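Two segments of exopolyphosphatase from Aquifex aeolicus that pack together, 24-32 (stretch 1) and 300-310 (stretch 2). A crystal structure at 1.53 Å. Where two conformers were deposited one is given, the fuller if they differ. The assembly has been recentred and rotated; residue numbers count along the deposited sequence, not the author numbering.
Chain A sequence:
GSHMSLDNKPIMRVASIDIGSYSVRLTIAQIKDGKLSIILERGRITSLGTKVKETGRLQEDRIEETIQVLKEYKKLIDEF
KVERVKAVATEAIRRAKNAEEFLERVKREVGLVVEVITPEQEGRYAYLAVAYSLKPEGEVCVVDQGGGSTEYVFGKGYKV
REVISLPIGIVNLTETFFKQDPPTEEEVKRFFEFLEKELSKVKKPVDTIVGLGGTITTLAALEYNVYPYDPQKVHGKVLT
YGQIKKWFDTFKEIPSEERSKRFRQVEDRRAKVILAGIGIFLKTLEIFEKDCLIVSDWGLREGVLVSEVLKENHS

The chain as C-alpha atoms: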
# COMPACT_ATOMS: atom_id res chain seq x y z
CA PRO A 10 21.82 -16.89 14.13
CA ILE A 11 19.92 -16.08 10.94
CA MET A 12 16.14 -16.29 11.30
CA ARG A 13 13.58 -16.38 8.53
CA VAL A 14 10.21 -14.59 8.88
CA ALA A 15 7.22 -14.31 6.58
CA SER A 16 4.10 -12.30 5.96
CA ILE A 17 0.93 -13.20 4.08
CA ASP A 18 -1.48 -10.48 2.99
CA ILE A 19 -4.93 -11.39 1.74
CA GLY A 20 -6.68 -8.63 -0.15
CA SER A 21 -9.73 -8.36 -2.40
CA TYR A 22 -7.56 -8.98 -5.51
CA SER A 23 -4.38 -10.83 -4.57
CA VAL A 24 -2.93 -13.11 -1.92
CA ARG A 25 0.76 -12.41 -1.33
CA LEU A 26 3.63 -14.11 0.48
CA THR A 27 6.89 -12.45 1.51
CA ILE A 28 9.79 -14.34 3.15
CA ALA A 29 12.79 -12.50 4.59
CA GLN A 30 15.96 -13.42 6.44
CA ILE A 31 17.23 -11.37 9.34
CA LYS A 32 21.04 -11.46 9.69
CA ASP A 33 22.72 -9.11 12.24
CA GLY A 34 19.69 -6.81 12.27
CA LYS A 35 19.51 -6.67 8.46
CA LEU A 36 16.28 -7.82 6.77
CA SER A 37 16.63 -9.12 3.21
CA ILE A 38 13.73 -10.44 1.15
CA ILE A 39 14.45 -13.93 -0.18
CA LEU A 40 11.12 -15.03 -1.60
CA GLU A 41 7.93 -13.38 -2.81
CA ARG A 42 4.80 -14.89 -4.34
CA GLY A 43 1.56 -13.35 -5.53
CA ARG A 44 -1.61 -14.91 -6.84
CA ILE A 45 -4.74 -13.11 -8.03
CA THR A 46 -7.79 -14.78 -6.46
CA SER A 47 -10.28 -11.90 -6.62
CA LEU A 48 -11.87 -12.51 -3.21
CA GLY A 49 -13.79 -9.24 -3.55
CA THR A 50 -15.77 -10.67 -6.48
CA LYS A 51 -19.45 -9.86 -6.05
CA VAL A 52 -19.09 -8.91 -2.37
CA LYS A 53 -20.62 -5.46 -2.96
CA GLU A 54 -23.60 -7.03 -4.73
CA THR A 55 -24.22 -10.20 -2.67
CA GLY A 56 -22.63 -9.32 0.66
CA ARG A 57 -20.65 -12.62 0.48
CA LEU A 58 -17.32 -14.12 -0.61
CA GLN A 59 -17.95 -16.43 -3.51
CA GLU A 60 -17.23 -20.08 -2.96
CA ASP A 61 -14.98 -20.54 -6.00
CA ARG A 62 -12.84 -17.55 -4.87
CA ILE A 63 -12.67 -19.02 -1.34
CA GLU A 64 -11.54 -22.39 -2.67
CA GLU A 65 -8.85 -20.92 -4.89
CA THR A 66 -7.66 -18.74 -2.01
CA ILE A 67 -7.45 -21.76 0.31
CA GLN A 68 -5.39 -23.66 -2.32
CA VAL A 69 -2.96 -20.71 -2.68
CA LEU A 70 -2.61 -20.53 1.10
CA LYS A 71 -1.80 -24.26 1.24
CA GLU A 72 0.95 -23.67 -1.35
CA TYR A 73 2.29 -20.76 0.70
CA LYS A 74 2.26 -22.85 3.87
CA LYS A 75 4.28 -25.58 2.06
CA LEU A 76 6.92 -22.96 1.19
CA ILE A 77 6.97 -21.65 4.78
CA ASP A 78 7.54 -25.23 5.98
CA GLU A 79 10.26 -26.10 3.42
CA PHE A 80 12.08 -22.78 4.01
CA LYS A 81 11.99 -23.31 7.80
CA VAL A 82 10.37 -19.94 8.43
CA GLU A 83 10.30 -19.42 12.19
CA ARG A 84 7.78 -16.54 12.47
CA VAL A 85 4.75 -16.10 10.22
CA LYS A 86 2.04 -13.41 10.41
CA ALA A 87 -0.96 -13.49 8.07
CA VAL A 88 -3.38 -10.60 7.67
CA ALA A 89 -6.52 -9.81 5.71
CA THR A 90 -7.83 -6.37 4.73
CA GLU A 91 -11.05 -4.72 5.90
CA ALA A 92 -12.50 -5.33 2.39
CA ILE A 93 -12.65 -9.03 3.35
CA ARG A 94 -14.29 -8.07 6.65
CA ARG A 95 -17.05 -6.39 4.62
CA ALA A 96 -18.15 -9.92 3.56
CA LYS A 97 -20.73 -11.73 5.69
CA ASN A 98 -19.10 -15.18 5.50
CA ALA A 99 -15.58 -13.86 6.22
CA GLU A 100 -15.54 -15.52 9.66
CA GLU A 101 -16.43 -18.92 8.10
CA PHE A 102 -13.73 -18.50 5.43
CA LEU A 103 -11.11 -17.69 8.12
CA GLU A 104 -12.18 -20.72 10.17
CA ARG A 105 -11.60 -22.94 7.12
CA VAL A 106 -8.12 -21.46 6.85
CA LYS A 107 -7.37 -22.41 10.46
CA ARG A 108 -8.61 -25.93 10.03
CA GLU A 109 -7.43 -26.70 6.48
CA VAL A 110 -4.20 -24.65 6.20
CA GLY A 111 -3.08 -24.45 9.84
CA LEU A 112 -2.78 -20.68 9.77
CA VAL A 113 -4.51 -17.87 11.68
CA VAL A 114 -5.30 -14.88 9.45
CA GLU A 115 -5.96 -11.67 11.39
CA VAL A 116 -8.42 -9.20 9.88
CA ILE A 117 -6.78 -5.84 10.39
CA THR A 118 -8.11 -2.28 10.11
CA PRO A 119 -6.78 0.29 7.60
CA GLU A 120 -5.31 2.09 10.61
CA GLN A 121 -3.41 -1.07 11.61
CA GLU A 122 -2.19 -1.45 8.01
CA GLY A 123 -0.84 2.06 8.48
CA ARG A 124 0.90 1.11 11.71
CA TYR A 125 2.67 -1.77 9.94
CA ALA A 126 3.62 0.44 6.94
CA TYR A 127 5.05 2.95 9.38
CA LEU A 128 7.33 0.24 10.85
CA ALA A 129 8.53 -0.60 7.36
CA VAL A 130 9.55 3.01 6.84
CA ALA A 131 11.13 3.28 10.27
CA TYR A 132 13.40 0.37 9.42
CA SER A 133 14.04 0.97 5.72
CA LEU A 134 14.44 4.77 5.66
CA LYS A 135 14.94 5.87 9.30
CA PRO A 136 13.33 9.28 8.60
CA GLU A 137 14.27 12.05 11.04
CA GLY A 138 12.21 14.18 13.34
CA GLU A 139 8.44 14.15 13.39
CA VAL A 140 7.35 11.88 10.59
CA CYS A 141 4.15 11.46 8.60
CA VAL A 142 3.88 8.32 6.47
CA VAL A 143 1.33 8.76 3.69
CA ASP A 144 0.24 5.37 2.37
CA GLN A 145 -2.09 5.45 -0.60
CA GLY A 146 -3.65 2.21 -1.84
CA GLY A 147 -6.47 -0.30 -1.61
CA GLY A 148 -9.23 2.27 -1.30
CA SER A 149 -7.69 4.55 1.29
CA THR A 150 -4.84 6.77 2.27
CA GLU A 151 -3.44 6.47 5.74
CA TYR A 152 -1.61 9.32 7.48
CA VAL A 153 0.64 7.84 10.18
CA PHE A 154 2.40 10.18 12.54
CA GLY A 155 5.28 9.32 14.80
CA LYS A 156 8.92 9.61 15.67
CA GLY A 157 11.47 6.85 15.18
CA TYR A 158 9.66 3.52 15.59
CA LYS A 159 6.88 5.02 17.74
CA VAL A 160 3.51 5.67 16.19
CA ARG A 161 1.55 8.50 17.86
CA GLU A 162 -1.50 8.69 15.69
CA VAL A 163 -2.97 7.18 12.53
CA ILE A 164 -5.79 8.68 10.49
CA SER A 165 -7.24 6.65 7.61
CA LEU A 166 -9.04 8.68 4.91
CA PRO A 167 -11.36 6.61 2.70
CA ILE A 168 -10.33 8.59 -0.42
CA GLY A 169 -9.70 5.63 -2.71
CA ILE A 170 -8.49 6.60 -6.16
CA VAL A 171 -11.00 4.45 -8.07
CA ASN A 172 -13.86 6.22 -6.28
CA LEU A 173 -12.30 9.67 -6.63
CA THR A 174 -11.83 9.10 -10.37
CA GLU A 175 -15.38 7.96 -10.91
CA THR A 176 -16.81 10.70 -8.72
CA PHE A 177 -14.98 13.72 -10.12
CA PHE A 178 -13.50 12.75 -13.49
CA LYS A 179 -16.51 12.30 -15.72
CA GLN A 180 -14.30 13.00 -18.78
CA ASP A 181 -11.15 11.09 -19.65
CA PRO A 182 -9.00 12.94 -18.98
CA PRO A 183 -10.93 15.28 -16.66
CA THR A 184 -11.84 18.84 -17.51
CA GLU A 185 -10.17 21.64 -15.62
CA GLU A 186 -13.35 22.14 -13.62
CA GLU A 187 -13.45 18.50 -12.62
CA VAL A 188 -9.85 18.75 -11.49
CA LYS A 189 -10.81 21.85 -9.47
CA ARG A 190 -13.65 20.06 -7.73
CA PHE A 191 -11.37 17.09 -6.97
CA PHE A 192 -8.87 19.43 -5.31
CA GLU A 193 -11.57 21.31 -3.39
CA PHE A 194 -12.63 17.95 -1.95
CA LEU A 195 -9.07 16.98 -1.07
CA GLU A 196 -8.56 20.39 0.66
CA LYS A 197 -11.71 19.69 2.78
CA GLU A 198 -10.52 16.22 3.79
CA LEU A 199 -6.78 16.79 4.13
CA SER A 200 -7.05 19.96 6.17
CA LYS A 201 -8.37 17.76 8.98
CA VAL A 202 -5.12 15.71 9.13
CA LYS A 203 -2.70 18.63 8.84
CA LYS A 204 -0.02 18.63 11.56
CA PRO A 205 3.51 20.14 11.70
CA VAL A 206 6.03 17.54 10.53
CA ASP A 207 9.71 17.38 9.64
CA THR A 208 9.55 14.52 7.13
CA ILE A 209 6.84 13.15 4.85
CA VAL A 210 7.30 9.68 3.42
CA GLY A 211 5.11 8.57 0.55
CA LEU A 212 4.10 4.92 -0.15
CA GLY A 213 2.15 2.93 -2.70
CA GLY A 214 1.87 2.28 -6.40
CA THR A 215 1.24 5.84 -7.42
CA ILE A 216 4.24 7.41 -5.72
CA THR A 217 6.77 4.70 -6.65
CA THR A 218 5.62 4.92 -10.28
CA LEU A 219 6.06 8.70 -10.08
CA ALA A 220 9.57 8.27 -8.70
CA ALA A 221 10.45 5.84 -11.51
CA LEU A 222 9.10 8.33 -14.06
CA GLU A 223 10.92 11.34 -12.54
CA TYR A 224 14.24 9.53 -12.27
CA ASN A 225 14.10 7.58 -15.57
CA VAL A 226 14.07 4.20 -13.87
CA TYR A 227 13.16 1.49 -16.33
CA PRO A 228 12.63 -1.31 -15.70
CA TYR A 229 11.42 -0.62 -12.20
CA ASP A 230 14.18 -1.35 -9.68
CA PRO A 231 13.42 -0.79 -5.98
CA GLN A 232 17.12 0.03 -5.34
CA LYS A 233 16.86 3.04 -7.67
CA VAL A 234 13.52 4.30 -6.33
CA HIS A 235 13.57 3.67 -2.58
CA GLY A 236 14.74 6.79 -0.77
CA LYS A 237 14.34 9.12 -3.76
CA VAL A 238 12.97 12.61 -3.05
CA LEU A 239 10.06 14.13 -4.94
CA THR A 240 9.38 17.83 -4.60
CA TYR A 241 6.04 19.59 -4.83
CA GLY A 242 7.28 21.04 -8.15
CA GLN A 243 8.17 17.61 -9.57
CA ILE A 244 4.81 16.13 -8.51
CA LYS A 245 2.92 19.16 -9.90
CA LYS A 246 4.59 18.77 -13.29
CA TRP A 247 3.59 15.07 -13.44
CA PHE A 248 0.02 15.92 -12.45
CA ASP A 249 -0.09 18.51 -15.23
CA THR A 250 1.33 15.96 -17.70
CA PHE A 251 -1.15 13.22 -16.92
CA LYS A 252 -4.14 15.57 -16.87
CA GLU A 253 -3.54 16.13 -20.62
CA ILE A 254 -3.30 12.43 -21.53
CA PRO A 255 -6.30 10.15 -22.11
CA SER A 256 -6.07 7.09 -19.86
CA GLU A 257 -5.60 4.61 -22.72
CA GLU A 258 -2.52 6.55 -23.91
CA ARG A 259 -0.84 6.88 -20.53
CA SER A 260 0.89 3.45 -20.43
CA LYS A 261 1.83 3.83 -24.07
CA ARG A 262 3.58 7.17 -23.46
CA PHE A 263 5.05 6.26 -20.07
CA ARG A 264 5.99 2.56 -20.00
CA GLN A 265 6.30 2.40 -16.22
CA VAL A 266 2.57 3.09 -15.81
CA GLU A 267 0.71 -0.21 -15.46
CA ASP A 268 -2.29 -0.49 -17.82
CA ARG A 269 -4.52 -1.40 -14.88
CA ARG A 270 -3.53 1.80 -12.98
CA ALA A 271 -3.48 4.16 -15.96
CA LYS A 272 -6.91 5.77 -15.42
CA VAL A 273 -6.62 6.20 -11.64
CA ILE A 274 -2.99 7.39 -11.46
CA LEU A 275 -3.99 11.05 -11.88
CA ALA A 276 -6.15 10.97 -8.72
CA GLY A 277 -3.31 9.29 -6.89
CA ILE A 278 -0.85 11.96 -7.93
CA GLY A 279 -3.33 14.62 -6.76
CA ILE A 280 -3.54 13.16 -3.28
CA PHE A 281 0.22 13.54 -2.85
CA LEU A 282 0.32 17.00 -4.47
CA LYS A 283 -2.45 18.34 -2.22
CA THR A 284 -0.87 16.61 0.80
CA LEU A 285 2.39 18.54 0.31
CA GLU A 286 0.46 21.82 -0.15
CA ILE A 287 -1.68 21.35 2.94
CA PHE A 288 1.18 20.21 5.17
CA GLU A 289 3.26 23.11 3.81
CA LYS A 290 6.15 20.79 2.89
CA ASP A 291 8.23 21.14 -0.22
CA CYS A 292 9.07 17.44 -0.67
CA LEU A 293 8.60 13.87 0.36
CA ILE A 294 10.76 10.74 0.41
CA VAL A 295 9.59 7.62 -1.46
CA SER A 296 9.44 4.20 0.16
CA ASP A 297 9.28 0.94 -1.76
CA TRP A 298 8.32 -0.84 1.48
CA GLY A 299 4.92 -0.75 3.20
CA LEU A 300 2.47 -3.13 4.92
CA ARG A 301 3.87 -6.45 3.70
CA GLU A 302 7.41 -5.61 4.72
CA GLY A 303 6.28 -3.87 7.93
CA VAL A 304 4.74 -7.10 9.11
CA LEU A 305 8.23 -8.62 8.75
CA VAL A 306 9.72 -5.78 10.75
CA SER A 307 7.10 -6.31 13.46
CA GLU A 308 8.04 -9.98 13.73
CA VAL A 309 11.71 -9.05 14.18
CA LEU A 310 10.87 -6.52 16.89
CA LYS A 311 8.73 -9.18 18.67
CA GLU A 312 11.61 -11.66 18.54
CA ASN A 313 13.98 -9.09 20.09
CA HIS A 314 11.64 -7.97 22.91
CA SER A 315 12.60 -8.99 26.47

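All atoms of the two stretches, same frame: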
# COMPACT_ATOMS: atom_id res chain seq x y z
N VAL A 24 -3.46 -12.50 -3.13
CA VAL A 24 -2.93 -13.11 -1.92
C VAL A 24 -1.42 -13.18 -2.10
O VAL A 24 -0.94 -13.75 -3.07
CB VAL A 24 -3.50 -14.53 -1.74
CG1 VAL A 24 -3.04 -15.15 -0.42
CG2 VAL A 24 -5.05 -14.49 -1.82
N ARG A 25 -0.69 -12.61 -1.16
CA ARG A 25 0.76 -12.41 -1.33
C ARG A 25 1.56 -12.92 -0.17
O ARG A 25 1.14 -12.76 0.98
CB ARG A 25 1.05 -10.95 -1.57
CG ARG A 25 0.54 -10.50 -2.95
CD ARG A 25 0.86 -9.14 -3.32
NE ARG A 25 2.28 -8.95 -3.47
CZ ARG A 25 2.82 -7.85 -3.94
NH1 ARG A 25 2.05 -6.85 -4.34
NH2 ARG A 25 4.13 -7.76 -4.03
N LEU A 26 2.69 -13.53 -0.49
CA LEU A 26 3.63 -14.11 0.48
C LEU A 26 4.97 -13.39 0.34
O LEU A 26 5.46 -13.17 -0.78
CB LEU A 26 3.85 -15.59 0.19
CG LEU A 26 4.99 -16.29 0.96
CD1 LEU A 26 4.67 -16.37 2.46
CD2 LEU A 26 5.30 -17.66 0.36
N THR A 27 5.57 -13.02 1.46
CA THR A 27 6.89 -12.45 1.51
C THR A 27 7.72 -13.15 2.59
O THR A 27 7.28 -13.27 3.70
CB THR A 27 6.82 -10.92 1.83
OG1 THR A 27 5.89 -10.27 0.94
CG2 THR A 27 8.19 -10.27 1.62
N ILE A 28 8.89 -13.65 2.22
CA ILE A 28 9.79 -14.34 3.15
C ILE A 28 11.07 -13.53 3.20
O ILE A 28 11.59 -13.16 2.15
CB ILE A 28 10.10 -15.79 2.75
CG1 ILE A 28 8.82 -16.63 2.61
CG2 ILE A 28 11.02 -16.42 3.78
CD1 ILE A 28 9.05 -18.09 2.26
N ALA A 29 11.56 -13.27 4.41
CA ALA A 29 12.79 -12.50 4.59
C ALA A 29 13.70 -13.27 5.53
O ALA A 29 13.25 -14.08 6.33
CB ALA A 29 12.48 -11.18 5.13
N GLN A 30 15.00 -13.01 5.40
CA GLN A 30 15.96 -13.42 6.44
C GLN A 30 16.39 -12.21 7.23
O GLN A 30 16.49 -11.12 6.69
CB GLN A 30 17.16 -14.13 5.81
CG GLN A 30 17.98 -13.31 4.87
CD GLN A 30 19.45 -13.79 4.78
OE1 GLN A 30 20.40 -12.96 4.82
NE2 GLN A 30 19.64 -15.10 4.66
N ILE A 31 16.63 -12.40 8.53
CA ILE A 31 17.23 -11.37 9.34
C ILE A 31 18.62 -11.88 9.75
O ILE A 31 18.74 -12.97 10.30
CB ILE A 31 16.34 -10.99 10.55
CG1 ILE A 31 17.04 -9.96 11.43
CG2 ILE A 31 16.00 -12.16 11.35
CD1 ILE A 31 16.81 -8.51 11.02
N LYS A 32 19.64 -11.09 9.44
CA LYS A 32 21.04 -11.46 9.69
C LYS A 32 21.74 -10.22 10.26
O LYS A 32 21.90 -9.26 9.56
CB LYS A 32 21.67 -11.88 8.36
CG LYS A 32 23.19 -12.15 8.33
CD LYS A 32 23.58 -12.53 6.90
CE LYS A 32 25.06 -12.43 6.64
NZ LYS A 32 25.37 -13.24 5.42
N LEU A 300 3.12 -2.11 4.07
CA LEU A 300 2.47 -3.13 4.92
C LEU A 300 3.18 -4.48 4.93
O LEU A 300 3.52 -4.98 6.00
CB LEU A 300 1.01 -3.34 4.48
CG LEU A 300 0.24 -4.54 5.07
CD1 LEU A 300 0.16 -4.44 6.61
CD2 LEU A 300 -1.09 -4.65 4.46
N ARG A 301 3.36 -5.10 3.76
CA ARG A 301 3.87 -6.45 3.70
C ARG A 301 5.23 -6.59 4.35
O ARG A 301 5.52 -7.55 5.02
CB ARG A 301 3.96 -6.91 2.26
CG ARG A 301 2.63 -7.14 1.66
CD ARG A 301 2.75 -7.60 0.21
NE ARG A 301 1.73 -6.98 -0.58
CZ ARG A 301 1.89 -5.91 -1.33
NH1 ARG A 301 3.06 -5.30 -1.45
NH2 ARG A 301 0.86 -5.44 -2.00
N GLU A 302 6.07 -5.60 4.14
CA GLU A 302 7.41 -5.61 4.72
C GLU A 302 7.37 -5.18 6.19
O GLU A 302 8.18 -5.63 7.00
CB GLU A 302 8.35 -4.73 3.91
CG GLU A 302 8.56 -5.16 2.46
CD GLU A 302 7.47 -4.72 1.48
OE1 GLU A 302 6.60 -3.86 1.81
OE2 GLU A 302 7.49 -5.25 0.33
N GLY A 303 6.43 -4.33 6.55
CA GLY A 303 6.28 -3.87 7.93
C GLY A 303 5.85 -4.98 8.86
O GLY A 303 6.21 -5.00 10.04
N VAL A 304 5.05 -5.91 8.34
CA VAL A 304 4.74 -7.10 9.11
C VAL A 304 6.02 -7.89 9.45
O VAL A 304 6.16 -8.42 10.56
CB VAL A 304 3.72 -7.98 8.34
CG1 VAL A 304 3.54 -9.36 9.02
CG2 VAL A 304 2.37 -7.27 8.22
N LEU A 305 6.96 -7.94 8.53
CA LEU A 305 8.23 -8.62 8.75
C LEU A 305 9.01 -7.89 9.84
O LEU A 305 9.60 -8.52 10.73
CB LEU A 305 9.06 -8.69 7.49
CG LEU A 305 8.41 -9.24 6.23
CD1 LEU A 305 9.29 -8.96 5.05
CD2 LEU A 305 8.13 -10.73 6.37
N VAL A 306 9.02 -6.57 9.76
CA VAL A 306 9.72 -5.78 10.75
C VAL A 306 9.11 -6.03 12.13
O VAL A 306 9.83 -6.20 13.12
CB VAL A 306 9.70 -4.26 10.41
CG1 VAL A 306 10.28 -3.47 11.57
CG2 VAL A 306 10.49 -3.99 9.13
N SER A 307 7.80 -6.08 12.21
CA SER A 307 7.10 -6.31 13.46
C SER A 307 7.51 -7.64 14.07
O SER A 307 7.72 -7.73 15.29
CB SER A 307 5.60 -6.26 13.24
OG SER A 307 4.89 -6.58 14.41
N GLU A 308 7.67 -8.66 13.23
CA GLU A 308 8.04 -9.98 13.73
C GLU A 308 9.44 -9.96 14.30
O GLU A 308 9.69 -10.60 15.32
CB GLU A 308 7.89 -11.06 12.64
CG GLU A 308 6.44 -11.48 12.39
CD GLU A 308 5.63 -11.86 13.65
OE1 GLU A 308 6.11 -12.69 14.46
OE2 GLU A 308 4.51 -11.34 13.82
N VAL A 309 10.34 -9.21 13.68
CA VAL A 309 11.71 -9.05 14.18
C VAL A 309 11.73 -8.31 15.51
O VAL A 309 12.41 -8.74 16.45
CB VAL A 309 12.59 -8.32 13.18
CG1 VAL A 309 13.99 -8.02 13.78
CG2 VAL A 309 12.71 -9.13 11.86
N LEU A 310 10.99 -7.21 15.61
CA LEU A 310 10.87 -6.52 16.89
C LEU A 310 10.31 -7.43 17.99
O LEU A 310 10.76 -7.37 19.12
CB LEU A 310 10.02 -5.23 16.78
CG LEU A 310 10.56 -4.14 15.84
CD1 LEU A 310 9.50 -3.07 15.60
CD2 LEU A 310 11.86 -3.50 16.33

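A β-strand (24-32) and an α-helix (300-310) from distant parts of the chain pack side by side through a narrow, mostly apolar seam that ends in a stacked pair of arginines, with no hydrogen bond between them. The two axes approach to 9.1 Å and run in broadly the same direction, 42° apart, so contacts climb both elements together: the CA atoms of T27 and R301 lie 7.1 Å apart, those of A29 and L305 7.3 Å, and those of I31 and V309 7.7 Å. The match follows from the two repeats. Alternate residues of the strand, R25, T27, A29 and I31, point their CA-to-CB bonds toward the helix, while L26 and I28 point away; on the helix, R301, L305 and V309, spaced four apart or about one turn, point toward the strand. Together the two faces bury 393 Å², summed over both sides.

L305 is the centre of the seam. With chi1 m and chi2 t it extends its two methyls over the strand: CD2 lies 3.8 Å from the backbone O of T27, and CD1 lies 3.8 Å from CG2 of T27 and 3.9 Å from CB of A29. A29 suits this place because its single methyl gives L305 an apolar surface while taking little room. T27, buried and in rotamer m, offers its methyl to L305, while its hydroxyl OG1 lies 4.1 Å from CB of R301, a packing contact rather than a polar one. A β-branched residue such as this is at home in an extended strand.

Farther along, I31 and V309 meet through their side-chain tips, CD1 of I31 lying 4.0 Å from CG1 of V309. Both are partly exposed, yet the surface they cover on each other is apolar. The longer isoleucine, with chi1 t, reaches across to the shorter valine, and this contact continues the line of aliphatic groups begun at T27 and A29.

At the other end the chemistry changes. The guanidinium of R25 lies flat on that of R301, centres 3.4 Å apart and planes inclined by 21°. NH1 of R25 is 3.0 Å from NH2 of R301 and 3.4 Å from NH1 of R301; these are pairs of donors, so the closeness is stacking of like charges and not hydrogen bonding. Flat, delocalised guanidinium groups can approach in this way because their in-plane N-H groups remain free to point outward, and NE of R301 is indeed hydrogen-bonded elsewhere in the structure. Both side chains leave the backbone with chi1 m and chi2 t, and their length carries the charged groups beyond the aliphatic seam. R301 has two deposited conformers, and this description applies to the one given here.

The helix holds its own shape through i to i+4 backbone hydrogen bonds, among them V309 N to L305 O at 3.1 Å, which joins two of the residues facing the strand.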